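Local coordinates for multicopper oxidase (Uncultured bacterium, PDB 4E9X), which probably oxidises its substrates at a mononuclear copper and passes the electrons to a copper cluster that reduces dioxygen to water, at residues A[61-72]-A[89-97]. Numbering follows the deposited sequence.
Sequences WHGVHQKGTWRS and YTYKFKADR. With CU (copper (II) ion), chain E.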
ATOM      1  N   TRP A  61       9.143  13.654 -17.087  1.00  9.20           N
ATOM      2  CA  TRP A  61       8.183  12.903 -17.913  1.00 10.23           C
ATOM      3  C   TRP A  61       8.196  11.480 -17.399  1.00  8.73           C
ATOM      4  O   TRP A  61       9.061  10.676 -17.740  1.00 10.03           O
ATOM      5  CB  TRP A  61       8.555  13.015 -19.419  1.00 11.09           C
ATOM      6  CG  TRP A  61       8.758  14.484 -19.721  1.00 10.41           C
ATOM      7  CD1 TRP A  61       9.947  15.139 -19.687  1.00 11.59           C
ATOM      8  CD2 TRP A  61       7.778  15.480 -20.089  1.00 12.08           C
ATOM      9  NE1 TRP A  61       9.767  16.478 -20.003  1.00 13.18           N
ATOM     10  CE2 TRP A  61       8.448  16.733 -20.260  1.00 13.86           C
ATOM     11  CE3 TRP A  61       6.391  15.412 -20.285  1.00 12.19           C
ATOM     12  CZ2 TRP A  61       7.774  17.916 -20.617  1.00 13.02           C
ATOM     13  CZ3 TRP A  61       5.752  16.605 -20.634  1.00 14.20           C
ATOM     14  CH2 TRP A  61       6.389  17.836 -20.808  1.00 14.50           C
ATOM     15  N   HIS A  62       7.287  11.174 -16.476  1.00  9.47           N
ATOM     16  CA  HIS A  62       7.309   9.939 -15.713  1.00  8.93           C
ATOM     17  C   HIS A  62       6.821   8.819 -16.594  1.00  9.16           C
ATOM     18  O   HIS A  62       5.665   8.740 -16.955  1.00 10.86           O
ATOM     19  CB  HIS A  62       6.485  10.149 -14.437  1.00  9.31           C
ATOM     20  CG  HIS A  62       6.489   8.927 -13.535  1.00 10.17           C
ATOM     21  ND1 HIS A  62       6.709   9.055 -12.166  1.00 10.25           N
ATOM     22  CD2 HIS A  62       6.262   7.586 -13.747  1.00 10.74           C
ATOM     23  CE1 HIS A  62       6.603   7.835 -11.630  1.00  9.41           C
ATOM     24  NE2 HIS A  62       6.361   6.947 -12.601  1.00 11.24           N
ATOM     25  N   GLY A  63       7.727   7.859 -16.775  1.00  9.69           N
ATOM     26  CA  GLY A  63       7.489   6.694 -17.600  1.00 11.35           C
ATOM     27  C   GLY A  63       8.144   6.797 -18.975  1.00 10.98           C
ATOM     28  O   GLY A  63       8.308   5.752 -19.637  1.00 15.04           O
ATOM     29  N   VAL A  64       8.558   8.021 -19.340  1.00 10.53           N
ATOM     30  CA  VAL A  64       9.265   8.192 -20.613  1.00 10.43           C
ATOM     31  C   VAL A  64      10.680   7.741 -20.435  1.00 10.77           C
ATOM     32  O   VAL A  64      11.394   8.170 -19.509  1.00 13.42           O
ATOM     33  CB  VAL A  64       9.225   9.698 -21.022  1.00  9.81           C
ATOM     34  CG1 VAL A  64      10.100   9.997 -22.224  1.00 12.69           C
ATOM     35  CG2 VAL A  64       7.763  10.094 -21.310  1.00 10.29           C
ATOM     36  N   HIS A  65      11.155   6.807 -21.262  1.00 11.28           N
ATOM     37  CA  HIS A  65      12.495   6.299 -20.975  1.00 12.27           C
ATOM     38  C   HIS A  65      13.606   7.291 -21.225  1.00 11.23           C
ATOM     39  O   HIS A  65      14.692   7.127 -20.654  1.00 11.75           O
ATOM     40  CB  HIS A  65      12.741   5.109 -21.934  1.00 14.68           C
ATOM     41  CG  HIS A  65      11.932   3.898 -21.620  1.00 17.44           C
ATOM     42  ND1 HIS A  65      11.796   2.822 -22.504  1.00 20.20           N
ATOM     43  CD2 HIS A  65      11.283   3.578 -20.487  1.00 16.57           C
ATOM     44  CE1 HIS A  65      11.070   1.906 -21.923  1.00 21.11           C
ATOM     45  NE2 HIS A  65      10.735   2.321 -20.705  1.00 19.92           N
ATOM     46  N   GLN A  66      13.368   8.265 -22.105  1.00 11.53           N
ATOM     47  CA  GLN A  66      14.415   9.202 -22.522  1.00 11.63           C
ATOM     48  C   GLN A  66      15.592   8.454 -23.133  1.00 11.65           C
ATOM     49  O   GLN A  66      16.724   8.662 -22.776  1.00 14.26           O
ATOM     50  CB  GLN A  66      14.916  10.077 -21.351  1.00 12.36           C
ATOM     51  CG  GLN A  66      13.764  10.845 -20.701  1.00 12.99           C
ATOM     52  CD  GLN A  66      13.251  12.022 -21.544  1.00 13.29           C
ATOM     53  OE1 GLN A  66      13.763  12.350 -22.604  1.00 13.26           O
ATOM     54  NE2 GLN A  66      12.180  12.621 -21.024  1.00 11.81           N
ATOM     55  N   LYS A  67      15.283   7.574 -24.073  1.00 12.90           N
ATOM     56  CA  LYS A  67      16.261   6.746 -24.756  1.00 15.25           C
ATOM     57  C   LYS A  67      17.181   7.653 -25.571  1.00 18.73           C
ATOM     58  O   LYS A  67      16.758   8.201 -26.603  1.00 21.79           O
ATOM     59  CB  LYS A  67      15.563   5.716 -25.645  1.00 19.14           C
ATOM     60  CG  LYS A  67      16.378   4.633 -26.282  1.00 25.79           C
ATOM     61  CD  LYS A  67      17.317   3.906 -25.324  1.00 30.89           C
ATOM     62  CE  LYS A  67      17.316   2.395 -25.478  1.00 39.62           C
ATOM     63  NZ  LYS A  67      16.157   1.781 -24.735  1.00 58.57           N
ATOM     64  N   GLY A  68      18.406   7.818 -25.096  1.00 21.18           N
ATOM     65  CA  GLY A  68      19.415   8.646 -25.718  1.00 25.98           C
ATOM     66  C   GLY A  68      19.108  10.125 -25.523  1.00 23.45           C
ATOM     67  O   GLY A  68      19.708  10.972 -26.180  1.00 27.52           O
ATOM     68  N   THR A  69      18.162  10.431 -24.663  1.00 16.59           N
ATOM     69  CA  THR A  69      17.761  11.830 -24.437  1.00 14.84           C
ATOM     70  C   THR A  69      17.718  12.136 -22.935  1.00 13.65           C
ATOM     71  O   THR A  69      16.874  12.959 -22.510  1.00 13.07           O
ATOM     72  CB  THR A  69      16.422  12.230 -25.078  1.00 14.14           C
ATOM     73  OG1 THR A  69      15.363  11.429 -24.570  1.00 14.75           O
ATOM     74  CG2 THR A  69      16.488  11.925 -26.567  1.00 16.65           C
ATOM     75  N   TRP A  70      18.638  11.516 -22.176  1.00 13.38           N
ATOM     76  CA  TRP A  70      18.541  11.686 -20.722  1.00 12.59           C
ATOM     77  C   TRP A  70      18.582  13.129 -20.246  1.00 11.28           C
ATOM     78  O   TRP A  70      18.094  13.455 -19.151  1.00 12.52           O
ATOM     79  CB  TRP A  70      19.660  10.873 -20.018  1.00 13.42           C
ATOM     80  CG  TRP A  70      21.079  11.355 -20.290  1.00 12.77           C
ATOM     81  CD1 TRP A  70      21.845  11.003 -21.343  1.00 12.89           C
ATOM     82  CD2 TRP A  70      21.848  12.238 -19.495  1.00 12.42           C
ATOM     83  NE1 TRP A  70      23.081  11.629 -21.276  1.00 12.27           N
ATOM     84  CE2 TRP A  70      23.099  12.395 -20.136  1.00 12.25           C
ATOM     85  CE3 TRP A  70      21.618  12.941 -18.286  1.00 14.13           C
ATOM     86  CZ2 TRP A  70      24.106  13.208 -19.611  1.00 13.27           C
ATOM     87  CZ3 TRP A  70      22.628  13.749 -17.772  1.00 15.22           C
ATOM     88  CH2 TRP A  70      23.873  13.872 -18.452  1.00 14.69           C
ATOM     89  N   ARG A  71      19.179  14.056 -21.007  1.00 12.90           N
ATOM     90  CA  ARG A  71      19.250  15.466 -20.617  1.00 13.17           C
ATOM     91  C   ARG A  71      17.888  16.145 -20.657  1.00 13.76           C
ATOM     92  O   ARG A  71      17.794  17.317 -20.195  1.00 14.93           O
ATOM     93  CB  ARG A  71      20.314  16.235 -21.419  1.00 15.67           C
ATOM     94  CG  ARG A  71      21.737  15.667 -21.170  1.00 16.18           C
ATOM     95  CD  ARG A  71      22.769  16.402 -22.065  1.00 15.56           C
ATOM     96  NE  ARG A  71      23.169  17.626 -21.454  1.00 16.56           N
ATOM     97  CZ  ARG A  71      24.021  17.793 -20.435  1.00 16.01           C
ATOM     98  NH1 ARG A  71      24.615  16.740 -19.909  1.00 20.66           N
ATOM     99  NH2 ARG A  71      24.298  19.000 -19.953  1.00 16.28           N
ATOM    100  N   SER A  72      16.858  15.459 -21.134  1.00 13.77           N
ATOM    101  CA  SER A  72      15.482  15.945 -21.044  1.00 12.02           C
ATOM    102  C   SER A  72      14.687  15.244 -19.954  1.00 10.74           C
ATOM    103  O   SER A  72      13.464  15.429 -19.959  1.00 12.01           O
ATOM    104  CB  SER A  72      14.708  15.800 -22.358  1.00 14.46           C
ATOM    105  OG  SER A  72      15.118  16.775 -23.278  1.00 18.33           O
ATOM    106  N   TYR A  89      12.752  26.645 -21.176  1.00 17.58           N
ATOM    107  CA  TYR A  89      13.527  25.436 -21.412  1.00 16.50           C
ATOM    108  C   TYR A  89      12.772  24.503 -22.344  1.00 17.47           C
ATOM    109  O   TYR A  89      11.545  24.410 -22.237  1.00 20.82           O
ATOM    110  CB  TYR A  89      13.795  24.747 -20.060  1.00 18.58           C
ATOM    111  CG  TYR A  89      14.775  23.607 -20.101  1.00 15.54           C
ATOM    112  CD1 TYR A  89      16.123  23.814 -19.916  1.00 17.42           C
ATOM    113  CD2 TYR A  89      14.375  22.296 -20.300  1.00 17.74           C
ATOM    114  CE1 TYR A  89      17.009  22.749 -19.947  1.00 20.83           C
ATOM    115  CE2 TYR A  89      15.264  21.237 -20.335  1.00 19.84           C
ATOM    116  CZ  TYR A  89      16.622  21.455 -20.154  1.00 18.79           C
ATOM    117  OH  TYR A  89      17.539  20.399 -20.180  1.00 20.41           O
ATOM    118  N   THR A  90      13.479  23.816 -23.211  1.00 16.02           N
ATOM    119  CA  THR A  90      12.829  22.893 -24.163  1.00 14.91           C
ATOM    120  C   THR A  90      13.235  21.442 -23.900  1.00 16.05           C
ATOM    121  O   THR A  90      14.423  21.089 -23.822  1.00 16.42           O
ATOM    122  CB  THR A  90      13.203  23.280 -25.602  1.00 17.64           C
ATOM    123  OG1 THR A  90      12.658  24.585 -25.902  1.00 20.78           O
ATOM    124  CG2 THR A  90      12.644  22.260 -26.593  1.00 18.42           C
ATOM    125  N   TYR A  91      12.179  20.640 -23.760  1.00 14.22           N
ATOM    126  CA  TYR A  91      12.294  19.185 -23.635  1.00 14.01           C
ATOM    127  C   TYR A  91      12.081  18.535 -25.004  1.00 13.49           C
ATOM    128  O   TYR A  91      11.123  18.961 -25.655  1.00 14.49           O
ATOM    129  CB  TYR A  91      11.254  18.622 -22.647  1.00 12.52           C
ATOM    130  CG  TYR A  91      11.553  19.167 -21.248  1.00 12.29           C
ATOM    131  CD1 TYR A  91      12.517  18.543 -20.474  1.00 12.55           C
ATOM    132  CD2 TYR A  91      10.916  20.306 -20.731  1.00 11.50           C
ATOM    133  CE1 TYR A  91      12.858  18.959 -19.186  1.00 12.23           C
ATOM    134  CE2 TYR A  91      11.240  20.766 -19.467  1.00 10.76           C
ATOM    135  CZ  TYR A  91      12.205  20.097 -18.716  1.00 11.58           C
ATOM    136  OH  TYR A  91      12.537  20.569 -17.475  1.00 11.80           O
ATOM    137  N   LYS A  92      12.890  17.541 -25.361  1.00 14.35           N
ATOM    138  CA  LYS A  92      12.624  16.732 -26.546  1.00 14.27           C
ATOM    139  C   LYS A  92      12.826  15.242 -26.241  1.00 14.62           C
ATOM    140  O   LYS A  92      13.849  14.844 -25.665  1.00 15.67           O
ATOM    141  CB  LYS A  92      13.593  17.133 -27.681  1.00 17.63           C
ATOM    142  CG  LYS A  92      13.526  18.595 -28.030  1.00 18.56           C
ATOM    143  CD  LYS A  92      14.350  18.857 -29.298  1.00 21.13           C
ATOM    144  CE  LYS A  92      14.085  20.284 -29.818  1.00 19.86           C
ATOM    145  NZ  LYS A  92      14.782  20.598 -31.080  1.00 28.27           N
ATOM    146  N   PHE A  93      11.815  14.428 -26.602  1.00 15.16           N
ATOM    147  CA  PHE A  93      11.926  12.987 -26.395  1.00 13.82           C
ATOM    148  C   PHE A  93      11.087  12.277 -27.418  1.00 13.06           C
ATOM    149  O   PHE A  93      10.121  12.868 -27.923  1.00 14.85           O
ATOM    150  CB  PHE A  93      11.542  12.565 -24.964  1.00 15.30           C
ATOM    151  CG  PHE A  93      10.153  13.017 -24.546  1.00 13.58           C
ATOM    152  CD1 PHE A  93       9.035  12.223 -24.790  1.00 14.25           C
ATOM    153  CD2 PHE A  93      10.001  14.235 -23.919  1.00 17.26           C
ATOM    154  CE1 PHE A  93       7.789  12.691 -24.397  1.00 18.11           C
ATOM    155  CE2 PHE A  93       8.766  14.689 -23.519  1.00 19.40           C
ATOM    156  CZ  PHE A  93       7.629  13.911 -23.759  1.00 19.60           C
ATOM    157  N   LYS A  94      11.421  11.028 -27.708  1.00 13.21           N
ATOM    158  CA  LYS A  94      10.546  10.200 -28.507  1.00 13.15           C
ATOM    159  C   LYS A  94       9.660   9.413 -27.558  1.00 12.49           C
ATOM    160  O   LYS A  94      10.082   8.859 -26.550  1.00 13.74           O
ATOM    161  CB  LYS A  94      11.329   9.211 -29.393  1.00 16.50           C
ATOM    162  CG  LYS A  94      10.521   8.284 -30.310  1.00 21.10           C
ATOM    163  CD  LYS A  94      11.442   7.420 -31.131  1.00 25.15           C
ATOM    164  CE  LYS A  94      12.089   8.215 -32.244  1.00 31.24           C
ATOM    165  NZ  LYS A  94      11.122   8.431 -33.372  1.00 47.23           N
ATOM    166  N   ALA A  95       8.357   9.350 -27.947  1.00 11.92           N
ATOM    167  CA  ALA A  95       7.378   8.638 -27.164  1.00 12.88           C
ATOM    168  C   ALA A  95       7.397   7.145 -27.494  1.00 11.94           C
ATOM    169  O   ALA A  95       6.402   6.636 -28.025  1.00 13.48           O
ATOM    170  CB  ALA A  95       5.999   9.244 -27.479  1.00 14.61           C
ATOM    171  N   ASP A  96       8.488   6.462 -27.172  1.00 11.18           N
ATOM    172  CA  ASP A  96       8.601   5.060 -27.538  1.00 12.20           C
ATOM    173  C   ASP A  96       8.031   4.190 -26.438  1.00 12.71           C
ATOM    174  O   ASP A  96       7.870   2.995 -26.663  1.00 24.64           O
ATOM    175  CB  ASP A  96      10.015   4.633 -27.882  1.00 15.67           C
ATOM    176  CG  ASP A  96      11.088   5.020 -26.929  1.00 21.81           C
ATOM    177  OD1 ASP A  96      10.832   5.415 -25.783  1.00 26.74           O
ATOM    178  OD2 ASP A  96      12.272   4.932 -27.361  1.00 37.56           O
ATOM    179  N   ARG A  97       7.721   4.703 -25.286  1.00 11.42           N
ATOM    180  CA  ARG A  97       7.092   3.949 -24.181  1.00 10.36           C
ATOM    181  C   ARG A  97       5.588   4.187 -24.206  1.00 10.09           C
ATOM    182  O   ARG A  97       5.164   5.329 -24.118  1.00 11.69           O
ATOM    183  CB  ARG A  97       7.715   4.375 -22.828  1.00 12.43           C
ATOM    184  CG  ARG A  97       6.839   3.864 -21.605  1.00 15.20           C
ATOM    185  CD  ARG A  97       6.859   2.371 -21.485  1.00 13.99           C
ATOM    186  NE  ARG A  97       6.830   2.021 -20.063  1.00 13.03           N
ATOM    187  CZ  ARG A  97       5.788   2.148 -19.255  1.00 11.05           C
ATOM    188  NH1 ARG A  97       4.613   2.594 -19.665  1.00  9.36           N
ATOM    189  NH2 ARG A  97       5.953   1.780 -17.993  1.00 12.04           N
TER
HETATM  190 CU    CU E1402       6.986  10.622 -11.098  0.80 10.86          CU
HETATM  191  O   HOH W   1       9.643   6.842 -23.880  1.00 15.26           O
HETATM  192  O   HOH W   2      13.170   2.833 -25.085  1.00 27.58           O
HETATM  193  O   HOH W   3      12.301   7.726 -24.885  1.00 17.26           O
HETATM  194  O   HOH W   4      13.671   9.935 -26.251  1.00 15.89           O
HETATM  195  O   HOH W   5      16.105  19.288 -22.627  1.00 27.57           O
HETATM  196  O   HOH W   6      16.467  15.825 -25.188  1.00 47.86           O
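Phe93 holds CG between its backbone N and carbonyl carbon (chi1 56°), while Trp61 and Tyr91 each swing CG away from the carbonyl carbon, and these turns bring three rings together. CE2 of Phe93 sits over one face of the Trp61 indole, 3.7 Å from CD2, with the two ring planes oblique. Trp61 presents its edge to the face of Tyr91 in a T-shaped pair, planes 69° apart, its NE1 lying 3.5 Å from Tyr91 CG. A broad indole suits this place because its face serves one neighbour and its edge the other; an alanine here would probably open a gap beneath Phe93 and leave the face of Tyr91 without its edge-on partner. Val64 closes the other end of the cluster, CG1 resting 3.6 Å from Phe93 CD1. Gln66 bends at chi2, bringing OE1 to Phe93 CB, and OE1 accepts an in-plane bond from Thr69 OG1 (2.7 Å), which helps to set the turn of the amide.

Polar links are fewer and run through side chains and water. Ser72, small enough to come close to the strand, takes a nearly straight bond from Lys92 N on its OG (3.1 Å, 167°). One water runs from Thr69 OG1 to Lys94 N. Farther along, Arg97 CB lies squarely over the His65 ring in a CH-pi contact; His65 NE2 hydrogen-bonds and Arg97 NE forms a salt bridge with Asp209 of the second subunit, while Arg97 NH1 bonds to the carbonyl O of Asp216. Gly63, at positive phi in a type II turn, passes its O 3.1 Å from Arg97 CG. Next to it His62 ND1 binds copper at 1.9 Å, together with His104 and with His254 of the second subunit. The loop leaving this ligand strand thus packs on strand 88-94 within a cupredoxin-like domain, beside an intersubunit copper site characteristic of two-domain multicopper oxidases.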